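Local coordinates for putative oxidoreductase (Gluconobacter oxydans, PDB 3WJ7), which is a reductase of the short-chain dehydrogenase/reductase (SDR) family that probably uses a nicotinamide coenzyme to interconvert carbonyl compounds and alcohols, at residues Thr97-Lys100 and Ala101-Gly105; Pro292-Thr295 and Arg296-Ala300. All coordinates share one frame; numbering follows the deposited sequence.

Contact 1: Thr97-Lys100 and Ala101-Gly105; sequences TMMK and ANVEG
K100 lays its extended aliphatic chain across the carboxylate end of E104, one helical turn further on, so that the two side chains pass each other at a slant. OE2 of E104 is the atom nearest the lysine chain, lying beside CG and CE of K100, although the exact position of the acid is less certain. The ammonium group is carried past it: NZ stays 4.5 Å from E104 OE2, beyond a salt bridge, and any attraction between the charges is probably modest. With CG anti to the backbone N (chi1 -171°) and every later torsion near 180°, the chain stays extended, and its NZ comes close to the like-charged K100 NZ of both the second and the third subunit. T97 OG1 makes a hydrogen bond to E96 of the second subunit. M98 works differently. Its chain is bent at chi2 and chi3, which brings CE back to within 4.2 Å of A101 CB, a small apolar touch. A third pair, M99 and V103, meets through CG and CG2 at 4.3 Å. Beneath them runs the regular alpha-helical hydrogen bonding, illustrated by V103 N to M99 O at 2.9 Å. M99 and V103 face helix 153-172, touching R160 there. Both halves belong to helix 95-115, the crossover between parallel strands 78-83 and 120-124 in the beta-alpha-beta pattern of the Rossmann fold.

Contact 2: Pro292-Thr295 and Arg296-Ala300; sequences PRVT and RETLA
The N-cap of helix 296-302 is T295, whose hydroxyl oxygen OG1 accepts a hydrogen bond from T298 N. The OG1 to T298 N distance is 2.9 Å, with a moderately bent N-H...O angle of 144°. A chi1 of 73° sets OG1 between the backbone N and the carbonyl carbon of T295, turning it over the first turn, where E297 CB also approaches it at 3.3 Å. The backbone of the same residue takes part as well. L299 N donates to T295 O over 3.0 Å, whereas the bond from T298 N to that oxygen is weak. The first turn is thus gripped by both oxygens of one threonine. T298 leans back toward the loop, its CB 3.3 Å from T295 O, and its methyl CG2 meets V294 CG2 at 4.0 Å, the two side chains crossing at about a right angle. F288 of the second subunit packs on both V294 and T298, and R296 forms a salt bridge to D201 of the third subunit. The loop leads here from helix 275-288 and remains tied to it, V294 O accepting a hydrogen bond from S281 OG. R296, the first residue of the new helix, adds a salt bridge to E282, and together with L299 it packs on Y275, so the helix start rests against helix 275-288.

In the fold
Two ways of using side chains around a helix appear here. Contact 1 lies within helix 95-115 of the Rossmann core yet is largely a surface feature, made of apolar and long-chain overlaps one turn apart on a backbone already regular. Contact 2, partly buried and further from the centre of the chain, is made where a helix begins, and its chemistry is that of capping: a hydroxyl and a carbonyl receive N-H groups. The two share no helix or strand and do not touch, their nearest atoms being about 12 Å apart. Both nevertheless have residues that touch the second and third subunits.

Contact 1: Thr97-Lys100 and Ala101-Gly105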
loop_
_atom_site.group_PDB
_atom_site.type_symbol
_atom_site.label_atom_id
_atom_site.label_comp_id
_atom_site.label_asym_id
_atom_site.label_seq_id
_atom_site.Cartn_x
_atom_site.Cartn_y
_atom_site.Cartn_z
ATOM N N THR A 97 0.114 0.351 -5.874
ATOM C CA THR A 97 0.805 0.942 -7.000
ATOM C C THR A 97 0.272 0.293 -8.281
ATOM O O THR A 97 0.151 0.972 -9.273
ATOM C CB THR A 97 2.326 0.763 -6.889
ATOM O OG1 THR A 97 2.778 1.209 -5.589
ATOM C CG2 THR A 97 3.039 1.502 -8.007
ATOM N N MET A 98 -0.056 -1.000 -8.263
ATOM C CA MET A 98 -0.521 -1.652 -9.489
ATOM C C MET A 98 -1.900 -1.165 -9.870
ATOM O O MET A 98 -2.160 -0.902 -11.033
ATOM C CB MET A 98 -0.477 -3.177 -9.414
ATOM C CG MET A 98 0.934 -3.725 -9.409
ATOM S SD MET A 98 2.057 -3.364 -10.800
ATOM C CE MET A 98 2.466 -1.608 -10.702
ATOM N N MET A 99 -2.757 -0.984 -8.874
ATOM C CA MET A 99 -4.072 -0.422 -9.107
ATOM C C MET A 99 -3.997 1.003 -9.724
ATOM O O MET A 99 -4.715 1.301 -10.644
ATOM C CB MET A 99 -4.856 -0.410 -7.807
ATOM C CG MET A 99 -6.122 0.424 -7.918
ATOM S SD MET A 99 -7.026 0.581 -6.393
ATOM C CE MET A 99 -5.977 1.824 -5.605
ATOM N N LYS A 100 -3.107 1.863 -9.271
ATOM C CA LYS A 100 -2.972 3.141 -9.946
ATOM C C LYS A 100 -2.528 2.968 -11.401
ATOM O O LYS A 100 -3.098 3.539 -12.299
ATOM C CB LYS A 100 -1.999 4.045 -9.208
ATOM C CG LYS A 100 -1.947 5.469 -9.696
ATOM C CD LYS A 100 -0.815 6.192 -8.960
ATOM C CE LYS A 100 -0.535 7.597 -9.505
ATOM N NZ LYS A 100 0.363 8.394 -8.611
ATOM N N ALA A 101 -1.531 2.147 -11.634
ATOM C CA ALA A 101 -1.001 1.981 -12.965
ATOM C C ALA A 101 -2.091 1.363 -13.876
ATOM O O ALA A 101 -2.180 1.709 -15.044
ATOM C CB ALA A 101 0.277 1.124 -12.955
ATOM N N ASN A 102 -2.940 0.491 -13.337
ATOM C CA ASN A 102 -3.918 -0.139 -14.173
ATOM C C ASN A 102 -5.086 0.814 -14.445
ATOM O O ASN A 102 -5.624 0.880 -15.564
ATOM C CB ASN A 102 -4.324 -1.525 -13.631
ATOM C CG ASN A 102 -3.176 -2.596 -13.770
ATOM O OD1 ASN A 102 -2.648 -2.882 -14.872
ATOM N ND2 ASN A 102 -2.811 -3.208 -12.646
ATOM N N VAL A 103 -5.432 1.619 -13.452
ATOM C CA VAL A 103 -6.488 2.587 -13.669
ATOM C C VAL A 103 -6.036 3.650 -14.676
ATOM O O VAL A 103 -6.739 3.901 -15.663
ATOM C CB VAL A 103 -7.037 3.157 -12.353
ATOM C CG1 VAL A 103 -8.057 4.245 -12.626
ATOM C CG2 VAL A 103 -7.695 2.029 -11.590
ATOM N N GLU A 104 -4.846 4.208 -14.474
ATOM C CA GLU A 104 -4.306 5.182 -15.390
ATOM C C GLU A 104 -4.017 4.608 -16.752
ATOM O O GLU A 104 -4.191 5.323 -17.754
ATOM C CB GLU A 104 -3.030 5.870 -14.842
ATOM C CG GLU A 104 -3.080 6.104 -13.332
ATOM C CD GLU A 104 -2.890 7.547 -12.890
ATOM O OE1 GLU A 104 -2.681 8.429 -13.769
ATOM O OE2 GLU A 104 -2.970 7.789 -11.647
ATOM N N GLY A 105 -3.557 3.354 -16.804
ATOM C CA GLY A 105 -3.229 2.693 -18.074
ATOM C C GLY A 105 -4.436 2.604 -19.006
ATOM O O GLY A 105 -4.363 2.914 -20.208
#

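Contact 2: Pro292-Thr295 and Arg296-Ala300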
loop_
_atom_site.group_PDB
_atom_site.type_symbol
_atom_site.label_atom_id
_atom_site.label_comp_id
_atom_site.label_asym_id
_atom_site.label_seq_id
_atom_site.Cartn_x
_atom_site.Cartn_y
_atom_site.Cartn_z
ATOM N N PRO A 292 -6.525 -2.653 10.670
ATOM C CA PRO A 292 -6.724 -4.081 10.390
ATOM C C PRO A 292 -6.960 -4.275 8.909
ATOM O O PRO A 292 -7.560 -3.427 8.291
ATOM C CB PRO A 292 -7.966 -4.442 11.196
ATOM C CG PRO A 292 -8.621 -3.131 11.522
ATOM C CD PRO A 292 -7.596 -2.043 11.470
ATOM N N ARG A 293 -6.456 -5.350 8.330
ATOM C CA ARG A 293 -6.729 -5.615 6.925
ATOM C C ARG A 293 -8.112 -6.215 6.779
ATOM O O ARG A 293 -8.726 -6.123 5.706
ATOM C CB ARG A 293 -5.718 -6.603 6.354
ATOM C CG ARG A 293 -4.297 -6.070 6.256
ATOM C CD ARG A 293 -3.433 -7.050 5.481
ATOM N NE ARG A 293 -3.755 -7.004 4.056
ATOM C CZ ARG A 293 -3.662 -8.037 3.229
ATOM N NH1 ARG A 293 -3.253 -9.223 3.676
ATOM N NH2 ARG A 293 -3.999 -7.883 1.956
ATOM N N VAL A 294 -8.581 -6.827 7.871
ATOM C CA VAL A 294 -9.790 -7.614 7.905
ATOM C C VAL A 294 -10.555 -7.289 9.178
ATOM O O VAL A 294 -9.954 -7.154 10.225
ATOM C CB VAL A 294 -9.386 -9.069 7.861
ATOM C CG1 VAL A 294 -10.389 -9.968 8.542
ATOM C CG2 VAL A 294 -9.188 -9.477 6.421
ATOM N N THR A 295 -11.877 -7.117 9.078
ATOM C CA THR A 295 -12.756 -6.811 10.232
ATOM C C THR A 295 -14.041 -7.640 10.080
ATOM O O THR A 295 -14.282 -8.178 8.997
ATOM C CB THR A 295 -13.174 -5.306 10.260
ATOM O OG1 THR A 295 -14.123 -5.063 9.241
ATOM C CG2 THR A 295 -12.028 -4.350 9.983
ATOM N N ARG A 296 -14.877 -7.719 11.121
ATOM C CA ARG A 296 -16.293 -8.129 10.942
ATOM C C ARG A 296 -16.997 -7.471 9.764
ATOM O O ARG A 296 -17.684 -8.149 9.003
ATOM C CB ARG A 296 -17.113 -7.877 12.194
ATOM C CG ARG A 296 -16.600 -8.678 13.380
ATOM C CD ARG A 296 -17.253 -8.207 14.655
ATOM N NE ARG A 296 -16.850 -6.843 14.973
ATOM C CZ ARG A 296 -17.149 -6.215 16.101
ATOM N NH1 ARG A 296 -17.872 -6.822 17.014
ATOM N NH2 ARG A 296 -16.707 -4.980 16.305
ATOM N N GLU A 297 -16.824 -6.164 9.596
ATOM C CA GLU A 297 -17.414 -5.420 8.463
ATOM C C GLU A 297 -16.878 -5.952 7.124
ATOM O O GLU A 297 -17.564 -5.949 6.112
ATOM C CB GLU A 297 -17.173 -3.883 8.607
ATOM C CG GLU A 297 -18.058 -2.987 7.719
ATOM C CD GLU A 297 -17.441 -1.623 7.321
ATOM O OE1 GLU A 297 -16.586 -1.553 6.386
ATOM O OE2 GLU A 297 -17.842 -0.593 7.923
ATOM N N THR A 298 -15.645 -6.425 7.128
ATOM C CA THR A 298 -15.067 -7.029 5.935
ATOM C C THR A 298 -15.685 -8.381 5.616
ATOM O O THR A 298 -16.143 -8.616 4.497
ATOM C CB THR A 298 -13.523 -7.061 6.007
ATOM O OG1 THR A 298 -13.079 -5.933 5.266
ATOM C CG2 THR A 298 -12.893 -8.292 5.327
ATOM N N LEU A 299 -15.711 -9.249 6.614
ATOM C CA LEU A 299 -16.297 -10.546 6.490
ATOM C C LEU A 299 -17.754 -10.518 6.001
ATOM O O LEU A 299 -18.164 -11.389 5.238
ATOM C CB LEU A 299 -16.180 -11.264 7.822
ATOM C CG LEU A 299 -16.582 -12.730 7.828
ATOM C CD1 LEU A 299 -15.689 -13.601 6.946
ATOM C CD2 LEU A 299 -16.565 -13.232 9.250
ATOM N N ALA A 300 -18.528 -9.512 6.407
ATOM C CA ALA A 300 -19.949 -9.475 6.063
ATOM C C ALA A 300 -20.158 -9.164 4.592
ATOM O O ALA A 300 -21.184 -9.511 4.044
ATOM C CB ALA A 300 -20.719 -8.502 6.950
#